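Local structure of Lmo0305 protein (Listeria monocytogenes, 3PJ0) at residues A[73-84]-A[104-114]; A[26-35]-A[247-255]. The protein is of uncharacterised function but belongs to the fold-type I family of pyridoxal phosphate-dependent enzymes, carries the cofactor on a lysine and assembles as a dimer. One frame throughout, in Å; residues are numbered along the deposited sequence. Where two conformers were deposited one is given.

Interaction 1: residues A[73-84]-A[104-114]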
loop_
_atom_site.group_PDB
_atom_site.type_symbol
_atom_site.label_atom_id
_atom_site.label_comp_id
_atom_site.label_asym_id
_atom_site.label_seq_id
_atom_site.Cartn_x
_atom_site.Cartn_y
_atom_site.Cartn_z
ATOM N N THR A 73 -2.665 9.141 2.680
ATOM C CA THR A 73 -3.177 8.916 4.028
ATOM C C THR A 73 -2.027 8.479 4.953
ATOM O O THR A 73 -1.823 9.049 6.015
ATOM C CB THR A 73 -4.330 7.917 4.028
ATOM O OG1 THR A 73 -5.427 8.476 3.284
ATOM C CG2 THR A 73 -4.808 7.594 5.485
HETATM N N MSE A 74 -1.269 7.477 4.548
HETATM C CA MSE A 74 -0.086 7.052 5.300
HETATM C C MSE A 74 0.963 8.174 5.403
HETATM O O MSE A 74 1.488 8.500 6.485
HETATM C CB MSE A 74 0.582 5.876 4.548
HETATM C CG MSE A 74 1.685 5.252 5.304
HETATM SE SE MSE A 74 2.345 3.697 4.396
HETATM C CE MSE A 74 0.739 2.572 4.486
ATOM N N ALA A 75 1.278 8.774 4.264
ATOM C CA ALA A 75 2.400 9.729 4.188
ATOM C C ALA A 75 2.248 10.968 5.060
ATOM O O ALA A 75 3.220 11.385 5.708
ATOM C CB ALA A 75 2.658 10.119 2.752
ATOM N N GLN A 76 1.033 11.521 5.120
ATOM C CA GLN A 76 0.786 12.784 5.854
ATOM C C GLN A 76 0.690 12.601 7.370
ATOM O O GLN A 76 1.205 13.433 8.102
ATOM C CB GLN A 76 -0.399 13.526 5.286
ATOM C CG GLN A 76 -0.153 13.991 3.878
ATOM C CD GLN A 76 -1.038 15.155 3.510
ATOM O OE1 GLN A 76 -0.554 16.274 3.294
ATOM N NE2 GLN A 76 -2.352 14.922 3.492
ATOM N N GLN A 77 0.048 11.519 7.829
ATOM C CA GLN A 77 0.054 11.201 9.275
ATOM C C GLN A 77 1.515 11.087 9.764
ATOM O O GLN A 77 1.877 11.557 10.861
ATOM C CB GLN A 77 -0.626 9.876 9.514
ATOM C CG GLN A 77 -2.105 9.864 9.339
ATOM C CD GLN A 77 -2.612 8.472 9.605
ATOM O OE1 GLN A 77 -2.062 7.771 10.469
ATOM N NE2 GLN A 77 -3.675 8.059 8.882
ATOM N N ILE A 78 2.342 10.418 8.955
ATOM C CA ILE A 78 3.773 10.263 9.244
ATOM C C ILE A 78 4.510 11.605 9.263
ATOM O O ILE A 78 5.302 11.862 10.189
ATOM C CB ILE A 78 4.443 9.272 8.239
ATOM C CG1 ILE A 78 3.924 7.871 8.509
ATOM C CG2 ILE A 78 6.011 9.307 8.312
ATOM C CD1 ILE A 78 4.301 6.831 7.399
ATOM N N ALA A 79 4.231 12.487 8.299
ATOM C CA ALA A 79 4.896 13.785 8.251
ATOM C C ALA A 79 4.627 14.549 9.553
ATOM O O ALA A 79 5.560 15.078 10.169
ATOM C CB ALA A 79 4.426 14.620 6.991
ATOM N N LEU A 80 3.359 14.607 9.965
ATOM C CA LEU A 80 2.958 15.359 11.166
ATOM C C LEU A 80 3.570 14.753 12.443
ATOM O O LEU A 80 3.990 15.516 13.348
ATOM C CB LEU A 80 1.419 15.477 11.262
ATOM C CG LEU A 80 0.728 16.189 10.067
ATOM C CD1 LEU A 80 -0.754 16.302 10.229
ATOM C CD2 LEU A 80 1.389 17.586 9.798
ATOM N N ARG A 81 3.653 13.425 12.517
ATOM C CA ARG A 81 4.348 12.777 13.658
ATOM C C ARG A 81 5.840 13.144 13.750
ATOM O O ARG A 81 6.364 13.417 14.832
ATOM C CB ARG A 81 4.164 11.247 13.636
ATOM C CG ARG A 81 4.921 10.496 14.777
ATOM C CD ARG A 81 4.523 10.943 16.168
ATOM N NE ARG A 81 5.365 10.262 17.146
ATOM C CZ ARG A 81 5.111 9.064 17.670
ATOM N NH1 ARG A 81 3.989 8.407 17.389
ATOM N NH2 ARG A 81 6.000 8.526 18.504
ATOM N N ILE A 82 6.537 13.142 12.614
ATOM C CA ILE A 82 7.930 13.506 12.612
ATOM C C ILE A 82 8.096 14.935 13.152
ATOM O O ILE A 82 8.935 15.166 14.035
ATOM C CB ILE A 82 8.533 13.377 11.213
ATOM C CG1 ILE A 82 8.521 11.916 10.779
ATOM C CG2 ILE A 82 9.989 13.944 11.141
ATOM C CD1 ILE A 82 8.810 11.674 9.272
ATOM N N TRP A 83 7.295 15.891 12.662
ATOM C CA TRP A 83 7.406 17.271 13.158
ATOM C C TRP A 83 6.985 17.371 14.634
ATOM O O TRP A 83 7.577 18.123 15.364
ATOM C CB TRP A 83 6.652 18.269 12.283
ATOM C CG TRP A 83 7.167 18.378 10.878
ATOM C CD1 TRP A 83 6.440 18.259 9.743
ATOM C CD2 TRP A 83 8.526 18.551 10.461
ATOM N NE1 TRP A 83 7.237 18.372 8.647
ATOM C CE2 TRP A 83 8.530 18.541 9.052
ATOM C CE3 TRP A 83 9.747 18.724 11.142
ATOM C CZ2 TRP A 83 9.696 18.709 8.303
ATOM C CZ3 TRP A 83 10.918 18.870 10.391
ATOM C CH2 TRP A 83 10.879 18.871 8.994
ATOM N N ALA A 84 5.994 16.585 15.074
ATOM C CA ALA A 84 5.590 16.588 16.488
ATOM C C ALA A 84 6.751 16.129 17.384
ATOM O O ALA A 84 7.011 16.722 18.462
ATOM C CB ALA A 84 4.349 15.707 16.704
ATOM N N GLU A 104 -10.082 9.895 6.828
ATOM C CA GLU A 104 -9.143 8.832 7.155
ATOM C C GLU A 104 -9.544 8.021 8.388
ATOM O O GLU A 104 -8.694 7.390 9.048
ATOM C CB GLU A 104 -7.733 9.415 7.276
ATOM C CG GLU A 104 -7.228 10.122 6.002
ATOM C CD GLU A 104 -5.887 10.844 6.226
ATOM O OE1 GLU A 104 -5.198 10.552 7.219
ATOM O OE2 GLU A 104 -5.536 11.716 5.409
ATOM N N GLN A 105 -10.841 8.003 8.684
ATOM C CA GLN A 105 -11.357 7.266 9.846
ATOM C C GLN A 105 -10.575 7.621 11.132
ATOM O O GLN A 105 -10.350 6.758 11.971
ATOM C CB GLN A 105 -11.345 5.740 9.616
ATOM C CG GLN A 105 -12.369 5.251 8.607
ATOM C CD GLN A 105 -13.794 5.301 9.127
ATOM O OE1 GLN A 105 -14.047 5.544 10.307
ATOM N NE2 GLN A 105 -14.746 5.039 8.237
ATOM N N ASP A 106 -10.180 8.893 11.260
ATOM C CA ASP A 106 -9.513 9.418 12.467
ATOM C C ASP A 106 -8.139 8.804 12.716
ATOM O O ASP A 106 -7.661 8.750 13.863
ATOM C CB ASP A 106 -10.402 9.198 13.701
ATOM C CG ASP A 106 -11.840 9.608 13.450
ATOM O OD1 ASP A 106 -12.083 10.769 13.045
ATOM O OD2 ASP A 106 -12.713 8.736 13.626
ATOM N N GLY A 107 -7.480 8.385 11.641
ATOM C CA GLY A 107 -6.176 7.748 11.736
ATOM C C GLY A 107 -5.154 8.577 12.514
ATOM O O GLY A 107 -4.426 8.056 13.365
ATOM N N LEU A 108 -5.094 9.873 12.217
ATOM C CA LEU A 108 -4.106 10.765 12.887
ATOM C C LEU A 108 -4.293 10.751 14.395
ATOM O O LEU A 108 -3.327 10.637 15.159
ATOM C CB LEU A 108 -4.223 12.180 12.339
ATOM C CG LEU A 108 -3.260 13.232 12.904
ATOM C CD1 LEU A 108 -1.798 12.876 12.538
ATOM C CD2 LEU A 108 -3.710 14.614 12.359
ATOM N N LYS A 109 -5.540 10.843 14.830
ATOM C CA LYS A 109 -5.879 10.764 16.257
ATOM C C LYS A 109 -5.618 9.376 16.872
ATOM O O LYS A 109 -5.040 9.251 17.966
ATOM C CB LYS A 109 -7.348 11.139 16.432
ATOM C CG LYS A 109 -7.631 12.621 16.024
ATOM C CD LYS A 109 -9.100 12.936 16.022
ATOM C CE LYS A 109 -9.375 14.349 15.404
ATOM N NZ LYS A 109 -10.847 14.570 15.226
ATOM N N GLU A 110 -6.032 8.332 16.171
ATOM C CA GLU A 110 -5.996 6.972 16.726
ATOM C C GLU A 110 -4.626 6.315 16.662
ATOM O O GLU A 110 -4.295 5.502 17.537
ATOM C CB GLU A 110 -7.007 6.069 16.016
ATOM C CG GLU A 110 -8.473 6.488 16.151
ATOM C CD GLU A 110 -9.140 6.088 17.460
ATOM O OE1 GLU A 110 -8.463 5.670 18.444
ATOM O OE2 GLU A 110 -10.382 6.204 17.496
ATOM N N LEU A 111 -3.856 6.609 15.613
ATOM C CA LEU A 111 -2.548 6.002 15.431
ATOM C C LEU A 111 -1.404 6.873 15.965
ATOM O O LEU A 111 -0.372 6.351 16.397
ATOM C CB LEU A 111 -2.300 5.638 13.968
ATOM C CG LEU A 111 -3.106 4.454 13.406
ATOM C CD1 LEU A 111 -2.920 4.340 11.912
ATOM C CD2 LEU A 111 -2.743 3.127 14.138
ATOM N N GLN A 112 -1.596 8.191 15.976
ATOM C CA GLN A 112 -0.514 9.078 16.402
ATOM C C GLN A 112 -0.836 9.865 17.676
ATOM O O GLN A 112 0.039 10.549 18.226
ATOM C CB GLN A 112 -0.138 10.031 15.253
ATOM C CG GLN A 112 0.470 9.378 14.015
ATOM C CD GLN A 112 1.742 8.605 14.322
ATOM O OE1 GLN A 112 2.428 8.881 15.299
ATOM N NE2 GLN A 112 2.044 7.615 13.503
ATOM N N GLN A 113 -2.070 9.760 18.171
ATOM C CA GLN A 113 -2.486 10.519 19.365
ATOM C C GLN A 113 -2.098 11.997 19.231
ATOM O O GLN A 113 -1.663 12.639 20.199
ATOM C CB GLN A 113 -1.912 9.949 20.674
ATOM C CG GLN A 113 -2.410 8.565 21.003
ATOM C CD GLN A 113 -1.617 7.531 20.310
ATOM O OE1 GLN A 113 -0.387 7.576 20.336
ATOM N NE2 GLN A 113 -2.292 6.562 19.710
ATOM N N ILE A 114 -2.257 12.507 18.011
ATOM C CA ILE A 114 -2.067 13.918 17.699
ATOM C C ILE A 114 -3.429 14.626 17.813
ATOM O O ILE A 114 -4.478 14.065 17.441
ATOM C CB ILE A 114 -1.403 14.082 16.327
ATOM C CG1 ILE A 114 0.096 13.777 16.482
ATOM C CG2 ILE A 114 -1.706 15.505 15.690
ATOM C CD1 ILE A 114 0.933 13.813 15.171
HETATM O O HOH W 1 -3.525 12.397 3.898
HETATM O O HOH W 2 2.156 6.144 17.579
#

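Interaction 2: residues A[26-35]-A[247-255]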
loop_
_atom_site.group_PDB
_atom_site.type_symbol
_atom_site.label_atom_id
_atom_site.label_comp_id
_atom_site.label_asym_id
_atom_site.label_seq_id
_atom_site.Cartn_x
_atom_site.Cartn_y
_atom_site.Cartn_z
ATOM N N GLY A 26 -6.962 -1.239 -18.462
ATOM C CA GLY A 26 -6.307 -0.552 -19.603
ATOM C C GLY A 26 -5.452 0.648 -19.208
ATOM O O GLY A 26 -4.499 0.994 -19.901
ATOM N N VAL A 27 -5.758 1.281 -18.073
ATOM C CA VAL A 27 -4.954 2.405 -17.610
ATOM C C VAL A 27 -3.532 1.901 -17.295
ATOM O O VAL A 27 -2.520 2.541 -17.620
ATOM C CB VAL A 27 -5.578 3.048 -16.374
ATOM C CG1 VAL A 27 -4.636 4.133 -15.766
ATOM C CG2 VAL A 27 -6.993 3.632 -16.709
ATOM N N LEU A 28 -3.457 0.726 -16.680
ATOM C CA LEU A 28 -2.170 0.098 -16.340
ATOM C C LEU A 28 -1.468 -0.471 -17.579
ATOM O O LEU A 28 -0.270 -0.268 -17.782
ATOM C CB LEU A 28 -2.387 -1.009 -15.291
ATOM C CG LEU A 28 -1.129 -1.783 -14.800
ATOM C CD1 LEU A 28 -0.005 -0.838 -14.338
ATOM C CD2 LEU A 28 -1.499 -2.777 -13.736
ATOM N N THR A 29 -2.196 -1.209 -18.404
ATOM C CA THR A 29 -1.568 -1.822 -19.591
ATOM C C THR A 29 -0.999 -0.721 -20.512
ATOM O O THR A 29 0.108 -0.874 -21.044
ATOM C CB THR A 29 -2.510 -2.799 -20.338
ATOM O OG1 THR A 29 -3.628 -2.094 -20.852
ATOM C CG2 THR A 29 -2.981 -3.953 -19.424
ATOM N N GLU A 30 -1.700 0.407 -20.642
ATOM C CA GLU A 30 -1.162 1.528 -21.451
ATOM C C GLU A 30 0.175 2.014 -20.876
ATOM O O GLU A 30 1.150 2.248 -21.621
ATOM C CB GLU A 30 -2.147 2.720 -21.602
ATOM C CG GLU A 30 -1.494 3.926 -22.369
ATOM C CD GLU A 30 -2.398 5.148 -22.534
ATOM O OE1 GLU A 30 -3.643 4.984 -22.511
ATOM O OE2 GLU A 30 -1.860 6.272 -22.714
ATOM N N ALA A 31 0.239 2.150 -19.550
ATOM C CA ALA A 31 1.461 2.609 -18.905
ATOM C C ALA A 31 2.630 1.646 -19.109
ATOM O O ALA A 31 3.784 2.081 -19.095
ATOM C CB ALA A 31 1.235 2.842 -17.379
ATOM N N LEU A 32 2.343 0.364 -19.284
ATOM C CA LEU A 32 3.403 -0.650 -19.435
ATOM C C LEU A 32 3.857 -0.866 -20.874
ATOM O O LEU A 32 4.763 -1.653 -21.118
ATOM C CB LEU A 32 2.965 -1.981 -18.857
ATOM C CG LEU A 32 2.722 -2.004 -17.349
ATOM C CD1 LEU A 32 2.250 -3.425 -16.948
ATOM C CD2 LEU A 32 3.976 -1.576 -16.612
ATOM N N GLN A 33 3.252 -0.152 -21.826
ATOM C CA GLN A 33 3.582 -0.380 -23.239
ATOM C C GLN A 33 5.049 -0.197 -23.535
ATOM O O GLN A 33 5.627 -0.994 -24.282
ATOM C CB GLN A 33 2.733 0.520 -24.156
ATOM C CG GLN A 33 1.269 0.059 -24.182
ATOM C CD GLN A 33 0.388 0.867 -25.084
ATOM O OE1 GLN A 33 0.624 2.054 -25.313
ATOM N NE2 GLN A 33 -0.710 0.227 -25.562
ATOM N N ASN A 34 5.635 0.876 -23.003
ATOM C CA ASN A 34 7.046 1.182 -23.300
ATOM C C ASN A 34 8.064 0.609 -22.312
ATOM O O ASN A 34 9.251 0.901 -22.421
ATOM C CB ASN A 34 7.271 2.698 -23.449
ATOM C CG ASN A 34 7.169 3.453 -22.116
ATOM O OD1 ASN A 34 6.757 2.900 -21.116
ATOM N ND2 ASN A 34 7.539 4.745 -22.122
ATOM N N ILE A 35 7.604 -0.220 -21.383
ATOM C CA ILE A 35 8.447 -0.785 -20.322
ATOM C C ILE A 35 8.934 -2.189 -20.703
ATOM O O ILE A 35 8.167 -3.025 -21.156
ATOM C CB ILE A 35 7.701 -0.855 -18.989
ATOM C CG1 ILE A 35 7.185 0.522 -18.565
ATOM C CG2 ILE A 35 8.603 -1.503 -17.906
ATOM C CD1 ILE A 35 8.285 1.563 -18.205
ATOM N N LEU A 247 5.644 2.999 -11.907
ATOM C CA LEU A 247 5.630 3.101 -13.385
ATOM C C LEU A 247 4.414 3.865 -13.936
ATOM O O LEU A 247 4.565 4.689 -14.866
ATOM C CB LEU A 247 5.781 1.742 -14.045
ATOM C CG LEU A 247 7.127 1.039 -13.760
ATOM C CD1 LEU A 247 7.064 -0.413 -14.229
ATOM C CD2 LEU A 247 8.397 1.795 -14.323
ATOM N N SER A 248 3.215 3.539 -13.430
ATOM C CA SER A 248 2.003 4.228 -13.848
ATOM C C SER A 248 2.016 5.696 -13.411
ATOM O O SER A 248 1.567 6.557 -14.181
ATOM C CB SER A 248 0.730 3.519 -13.365
ATOM O OG SER A 248 0.786 3.268 -11.983
ATOM N N ALA A 249 2.531 5.984 -12.210
ATOM C CA ALA A 249 2.627 7.392 -11.737
ATOM C C ALA A 249 3.518 8.192 -12.659
ATOM O O ALA A 249 3.141 9.248 -13.125
ATOM C CB ALA A 249 3.172 7.478 -10.284
ATOM N N ASP A 250 4.660 7.639 -12.996
ATOM C CA ASP A 250 5.614 8.339 -13.900
ATOM C C ASP A 250 5.034 8.500 -15.320
ATOM O O ASP A 250 5.121 9.575 -15.922
ATOM C CB ASP A 250 6.939 7.602 -13.908
ATOM C CG ASP A 250 8.105 8.490 -14.314
ATOM O OD1 ASP A 250 7.988 9.738 -14.267
ATOM O OD2 ASP A 250 9.148 7.921 -14.690
ATOM N N TYR A 251 4.382 7.462 -15.826
ATOM C CA TYR A 251 3.782 7.521 -17.170
ATOM C C TYR A 251 2.754 8.640 -17.279
ATOM O O TYR A 251 2.837 9.471 -18.191
ATOM C CB TYR A 251 3.127 6.156 -17.558
ATOM C CG TYR A 251 2.439 6.196 -18.882
ATOM C CD1 TYR A 251 3.176 6.085 -20.081
ATOM C CD2 TYR A 251 1.052 6.333 -18.977
ATOM C CE1 TYR A 251 2.556 6.120 -21.308
ATOM C CE2 TYR A 251 0.441 6.380 -20.198
ATOM C CZ TYR A 251 1.206 6.277 -21.371
ATOM O OH TYR A 251 0.606 6.340 -22.610
ATOM N N TYR A 252 1.765 8.628 -16.380
ATOM C CA TYR A 252 0.674 9.616 -16.415
ATOM C C TYR A 252 1.166 11.000 -16.031
ATOM O O TYR A 252 0.651 12.018 -16.560
ATOM C CB TYR A 252 -0.542 9.135 -15.597
ATOM C CG TYR A 252 -1.181 7.986 -16.322
ATOM C CD1 TYR A 252 -1.837 8.217 -17.521
ATOM C CD2 TYR A 252 -1.054 6.672 -15.892
ATOM C CE1 TYR A 252 -2.398 7.211 -18.220
ATOM C CE2 TYR A 252 -1.625 5.618 -16.614
ATOM C CZ TYR A 252 -2.269 5.903 -17.798
ATOM O OH TYR A 252 -2.844 4.944 -18.599
ATOM N N PHE A 253 2.201 11.070 -15.174
ATOM C CA PHE A 253 2.797 12.395 -14.892
ATOM C C PHE A 253 3.339 13.011 -16.201
ATOM O O PHE A 253 3.055 14.168 -16.539
ATOM C CB PHE A 253 3.919 12.285 -13.847
ATOM C CG PHE A 253 4.525 13.582 -13.489
ATOM C CD1 PHE A 253 3.961 14.373 -12.526
ATOM C CD2 PHE A 253 5.660 14.031 -14.135
ATOM C CE1 PHE A 253 4.521 15.651 -12.220
ATOM C CE2 PHE A 253 6.239 15.293 -13.816
ATOM C CZ PHE A 253 5.650 16.080 -12.845
ATOM N N GLU A 254 4.094 12.231 -16.977
ATOM C CA GLU A 254 4.677 12.784 -18.199
ATOM C C GLU A 254 3.608 13.058 -19.251
ATOM O O GLU A 254 3.697 14.037 -20.001
ATOM C CB GLU A 254 5.801 11.887 -18.741
ATOM C CG GLU A 254 7.047 11.886 -17.898
ATOM C CD GLU A 254 7.742 13.248 -17.874
ATOM O OE1 GLU A 254 7.753 13.926 -18.915
ATOM O OE2 GLU A 254 8.279 13.624 -16.821
ATOM N N LYS A 255 2.572 12.218 -19.271
ATOM C CA LYS A 255 1.481 12.384 -20.211
ATOM C C LYS A 255 0.653 13.605 -19.929
ATOM O O LYS A 255 0.252 14.261 -20.859
ATOM C CB LYS A 255 0.550 11.177 -20.168
ATOM C CG LYS A 255 -0.689 11.265 -21.077
ATOM C CD LYS A 255 -1.534 9.994 -20.847
ATOM C CE LYS A 255 -2.858 10.035 -21.533
ATOM N NZ LYS A 255 -2.764 9.902 -23.038
HETATM O O HOH W 3 -5.422 5.798 -19.619
HETATM O O HOH W 4 1.741 4.451 -24.562
#

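Interaction 1: residues A[73-84]-A[104-114]
R81 and Q112 show how a bend in a long side chain can set a polar group on a partner. R81 turns at its second torsion (chi2 58°), so that CB, CG and CD curl round Q112 OE1 while NH1 bonds to it at 2.7 Å. NH1 lies in the plane of the Q112 carbonyl (C=O...N 157°), while OE1 meets the edge of the guanidinium slightly tilted from its plane; the two flat groups are turned 67° apart. A water joins the same NH1 to L111 O, and D85 takes NE.

One helical turn back, the extended Q77 slides past E104 in the opposite direction. Its weak NE2–E104 OE1 bond (3.4 Å) is secondary: Y235 holds Q77 OE1, and R234 O of the second subunit takes NE2. E104 OE2 goes to H99 and, through a water, to Q76. Alongside these polar pairs, L80 CD1 packs on L108 CD2 (4.0 Å) and the tip of I114 reaches the first helix, its CD1 3.8 Å from R81 N.

T73 packs CG2 on the E104 carboxylate, and its OG1 is hydrogen-bonded to the phosphate of the cofactor-bearing residue 208, a helix-start phosphate site characteristic of fold-type I pyridoxal phosphate enzymes.

Interaction 2: residues A[26-35]-A[247-255]
Two neighbouring tyrosines, Y251 and Y252, hold helix 25-31 in different ways, a worked example of how adjacent residues on one helix can divide a contact between them. Y252 reaches in edge-on and gives its hydroxyl to the backbone: OH to V27 O is 2.6 Å, on a lone pair in the carbonyl plane. That carbonyl also accepts a weak helical bond from A31 N, so V27 O has two donors, the tyrosine hydroxyl and, weakly, A31 N. V27 CG1 lies 3.5 Å from Y252 CE2.

Y251, with CG anti to its backbone nitrogen (chi1 177°), instead lays a ring face over A31; CA sits 3.8 Å from the ring centroid, a CH-pi contact 18° off the normal. Its OH makes a very short bond, 2.5 Å, to E30 OE2, with the carboxylate standing nearly perpendicular (83°) to the ring. K255 NZ adds only a long ion pair to the same oxygen. Beside the rings, A31 CB settles on S248, and L247 packs against the L32–I35 turn, its CD2 3.9 Å from I35 CD1 and its CD1 4.1 Å from L32 CD2.

Further out, one water ties Y251 OH to Q33 OE1, and another bonds to Y252 OH and, weakly, to E30 OE1. Within its own helix S248 OG bonds to P244 O and Y245 O. The far side of the helix packs on helix 48-61, where K56 bridges D250 and E254. V25 of the second subunit packs on both I35 and L247, and D37 of that subunit bonds T29. This is near-perpendicular helix-on-helix packing, by which the N-terminal part of the chain is laid across helix 243-256 at the dimer interface of a fold-type I enzyme.

How the interactions relate
The two contacts have no residue in common: their centres lie about 30 Å apart and their nearest atoms about 13 Å. Along the chain, interaction 1 is nested within the loop closed by interaction 2. Interaction 1 is buried throughout, joins helices close in sequence, and borders the cofactor; its direct hydrogen bonds across the two segments run between side chains, and several of the groups involved bond to further residues, notably Y235. Interaction 2 is partly buried and joins distant parts of the chain, with tyrosine hydroxyls, one bonding a backbone carbonyl, and an aromatic face beside a small aliphatic patch. Both reach the second subunit, interaction 1 through R234 and interaction 2 through V25 and D37 of that subunit.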